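Local coordinates for polyphosphate kinase (Porphyromonas gingivalis, PDB 2O8R) that catalyses the reversible transfer of the terminal phosphate of ATP onto a growing chain of inorganic polyphosphate, at the interface of chains A and B. Numbering follows the deposited sequence. Chains: chain A/B, Polyphosphate kinase.

The interface of chains A and B. Residues chain A 140, 145, 147, 220-222; chain B 146, 152-155.
The guanidinium of B:Arg154 meets A:Pro222 at its edge, with ring carbon CG lying in the guanidinium plane and NH2 3.4 Å from CB of the same proline. CG of B:Arg154 stands anti to the backbone N (chi1 -157°), and a bend at chi3 (-52°) turns the guanidinium back along the proline ring. The ring of A:Phe140 carries CG2 of A:Val220, from its own chain, in plane at one edge, while its tip CZ reaches across to CA of B:Thr155 at 4.0 Å. One face of the A:Phe221 ring packs on CG1 of A:Val220, 3.5 Å above the plane and towards the rim; its CD1 and CE1 lie alongside B:Val153, the two side chains pointing the same way. B:Val153 thus wedges between several groups of chain A: CG1 touches CD1 of A:Leu147, and CG2 lies 3.8 Å from CB of A:Pro145. Beyond it, CD of A:Pro145 meets the hydroxyl OG1 of B:Thr155 at 3.5 Å. The selenomethionine B:Met146 lays its CB and CG against the carbonyl O of A:Pro145. A backbone hydrogen bond joins the segments: N of B:Arg154 donates to O of A:Val220 at the end of helix 217-220 (2.8 Å). This largely apolar patch docks loop 152-155 of chain B onto the middle domain of chain A; its centre lies far from the active site, about 49 Å from A:His439, the predicted phosphohistidine. The patch probably helps to hold the two subunits together, if the deposited dimer is the biological one.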
ATOM      1  N   PHE A 140      -8.853 -23.808   3.374  1.00 56.47           N
ATOM      2  CA  PHE A 140      -9.922 -24.345   2.536  1.00 56.46           C
ATOM      3  C   PHE A 140     -10.886 -23.286   1.997  1.00 42.02           C
ATOM      4  O   PHE A 140     -11.154 -23.273   0.803  1.00 52.44           O
ATOM      5  CB  PHE A 140     -10.672 -25.477   3.251  1.00 51.75           C
ATOM      6  CG  PHE A 140     -11.701 -26.149   2.405  1.00 48.17           C
ATOM      7  CD1 PHE A 140     -11.348 -27.202   1.576  1.00 67.45           C
ATOM      8  CD2 PHE A 140     -13.027 -25.723   2.429  1.00 64.44           C
ATOM      9  CE1 PHE A 140     -12.290 -27.832   0.783  1.00 58.34           C
ATOM     10  CE2 PHE A 140     -13.976 -26.342   1.641  1.00 74.14           C
ATOM     11  CZ  PHE A 140     -13.606 -27.404   0.814  1.00 68.82           C
ATOM     12  N   PRO A 145     -11.132 -25.453  -6.132  1.00 54.82           N
ATOM     13  CA  PRO A 145     -10.742 -26.724  -6.746  1.00 47.89           C
ATOM     14  C   PRO A 145     -11.227 -26.772  -8.170  1.00 44.95           C
ATOM     15  O   PRO A 145     -12.427 -26.683  -8.424  1.00 51.74           O
ATOM     16  CB  PRO A 145     -11.467 -27.772  -5.902  1.00 33.20           C
ATOM     17  CG  PRO A 145     -11.882 -27.046  -4.652  1.00 40.91           C
ATOM     18  CD  PRO A 145     -12.137 -25.642  -5.073  1.00 41.83           C
ATOM     19  N   LEU A 147     -11.188 -28.947 -11.522  1.00 60.49           N
ATOM     20  CA  LEU A 147     -10.983 -30.067 -12.430  1.00 64.26           C
ATOM     21  C   LEU A 147     -10.636 -29.515 -13.796  1.00 56.75           C
ATOM     22  O   LEU A 147     -11.232 -28.541 -14.253  1.00 59.88           O
ATOM     23  CB  LEU A 147     -12.238 -30.924 -12.533  1.00 63.49           C
ATOM     24  CG  LEU A 147     -12.306 -32.153 -11.638  1.00 69.94           C
ATOM     25  CD1 LEU A 147     -13.736 -32.361 -11.126  1.00 72.17           C
ATOM     26  CD2 LEU A 147     -11.801 -33.361 -12.413  1.00 61.48           C
ATOM     27  N   VAL A 220     -10.502 -32.340  -0.152  1.00 65.81           N
ATOM     28  CA  VAL A 220     -10.891 -31.509  -1.287  1.00 64.17           C
ATOM     29  C   VAL A 220     -11.468 -32.400  -2.386  1.00 68.15           C
ATOM     30  O   VAL A 220     -12.417 -32.028  -3.089  1.00 67.05           O
ATOM     31  CB  VAL A 220      -9.683 -30.690  -1.796  1.00 64.66           C
ATOM     32  CG1 VAL A 220     -10.006 -29.957  -3.078  1.00 42.87           C
ATOM     33  CG2 VAL A 220      -9.241 -29.705  -0.728  1.00 60.72           C
ATOM     34  N   PHE A 221     -10.918 -33.600  -2.500  1.00 56.97           N
ATOM     35  CA  PHE A 221     -11.398 -34.549  -3.488  1.00 62.03           C
ATOM     36  C   PHE A 221     -11.854 -35.855  -2.831  1.00 68.29           C
ATOM     37  O   PHE A 221     -11.191 -36.885  -2.973  1.00 76.99           O
ATOM     38  CB  PHE A 221     -10.295 -34.821  -4.510  1.00 71.43           C
ATOM     39  CG  PHE A 221      -9.748 -33.578  -5.165  1.00 77.58           C
ATOM     40  CD1 PHE A 221     -10.392 -33.015  -6.261  1.00 76.20           C
ATOM     41  CD2 PHE A 221      -8.586 -32.977  -4.691  1.00 58.76           C
ATOM     42  CE1 PHE A 221      -9.887 -31.873  -6.872  1.00 76.84           C
ATOM     43  CE2 PHE A 221      -8.076 -31.844  -5.297  1.00 62.82           C
ATOM     44  CZ  PHE A 221      -8.733 -31.286  -6.391  1.00 65.82           C
ATOM     45  N   PRO A 222     -12.990 -35.821  -2.109  1.00 67.92           N
ATOM     46  CA  PRO A 222     -13.422 -37.006  -1.369  1.00 71.63           C
ATOM     47  C   PRO A 222     -13.684 -38.231  -2.256  1.00 75.56           C
ATOM     48  O   PRO A 222     -13.368 -39.352  -1.864  1.00 86.09           O
ATOM     49  CB  PRO A 222     -14.717 -36.544  -0.701  1.00 70.55           C
ATOM     50  CG  PRO A 222     -15.179 -35.396  -1.519  1.00 65.95           C
ATOM     51  CD  PRO A 222     -13.936 -34.705  -1.930  1.00 71.26           C
TER
HETATM   52  N   MSE B 146     -14.904 -23.679 -11.912  1.00 64.04           N
HETATM   53  CA  MSE B 146     -14.966 -24.999 -11.299  1.00 71.74           C
HETATM   54  C   MSE B 146     -16.244 -25.713 -11.714  1.00 66.60           C
HETATM   55  O   MSE B 146     -17.338 -25.212 -11.457  1.00 72.55           O
HETATM   56  CB  MSE B 146     -14.958 -24.870  -9.780  1.00 59.83           C
HETATM   57  CG  MSE B 146     -13.920 -23.919  -9.229  1.00 72.08           C
HETATM   58 SE   MSE B 146     -14.475 -23.232  -7.498  1.00 84.72          SE
HETATM   59  CE  MSE B 146     -15.544 -21.668  -8.027  1.00 45.36           C
ATOM     60  N   LYS B 152     -17.856 -35.894  -5.487  1.00 73.18           N
ATOM     61  CA  LYS B 152     -16.516 -36.273  -5.880  1.00 80.28           C
ATOM     62  C   LYS B 152     -15.516 -35.233  -5.400  1.00 88.03           C
ATOM     63  O   LYS B 152     -14.449 -35.572  -4.882  1.00 91.14           O
ATOM     64  CB  LYS B 152     -16.417 -36.436  -7.400  1.00 87.76           C
ATOM     65  CG  LYS B 152     -16.570 -37.874  -7.892  1.00 99.26           C
ATOM     66  CD  LYS B 152     -17.914 -38.122  -8.582  1.00106.92           C
ATOM     67  CE  LYS B 152     -17.829 -37.862 -10.082  1.00 92.35           C
ATOM     68  NZ  LYS B 152     -19.095 -38.177 -10.800  1.00 97.21           N
ATOM     69  N   VAL B 153     -15.867 -33.964  -5.581  1.00 77.73           N
ATOM     70  CA  VAL B 153     -14.974 -32.865  -5.236  1.00 75.13           C
ATOM     71  C   VAL B 153     -15.727 -31.847  -4.397  1.00 66.10           C
ATOM     72  O   VAL B 153     -16.812 -31.402  -4.773  1.00 57.55           O
ATOM     73  CB  VAL B 153     -14.311 -32.224  -6.506  1.00 72.36           C
ATOM     74  CG1 VAL B 153     -15.263 -32.244  -7.672  1.00 80.54           C
ATOM     75  CG2 VAL B 153     -13.784 -30.795  -6.237  1.00 53.57           C
ATOM     76  N   ARG B 154     -15.134 -31.508  -3.253  1.00 57.35           N
ATOM     77  CA  ARG B 154     -15.734 -30.621  -2.262  1.00 55.12           C
ATOM     78  C   ARG B 154     -15.293 -29.190  -2.499  1.00 67.80           C
ATOM     79  O   ARG B 154     -14.166 -28.951  -2.932  1.00 79.45           O
ATOM     80  CB  ARG B 154     -15.275 -31.062  -0.884  1.00 70.74           C
ATOM     81  CG  ARG B 154     -16.166 -30.639   0.254  1.00 77.40           C
ATOM     82  CD  ARG B 154     -15.683 -31.277   1.553  1.00 88.00           C
ATOM     83  NE  ARG B 154     -15.516 -32.728   1.438  1.00 94.73           N
ATOM     84  CZ  ARG B 154     -15.212 -33.535   2.450  1.00101.23           C
ATOM     85  NH1 ARG B 154     -15.032 -33.045   3.670  1.00109.80           N
ATOM     86  NH2 ARG B 154     -15.084 -34.839   2.244  1.00101.63           N
ATOM     87  N   THR B 155     -16.171 -28.233  -2.216  1.00 65.96           N
ATOM     88  CA  THR B 155     -15.830 -26.832  -2.431  1.00 62.18           C
ATOM     89  C   THR B 155     -16.588 -25.843  -1.545  1.00 67.23           C
ATOM     90  O   THR B 155     -17.726 -26.086  -1.145  1.00 79.96           O
ATOM     91  CB  THR B 155     -15.968 -26.427  -3.912  1.00 67.97           C
ATOM     92  OG1 THR B 155     -15.420 -25.115  -4.093  1.00 85.52           O
ATOM     93  CG2 THR B 155     -17.428 -26.451  -4.362  1.00 65.42           C
TER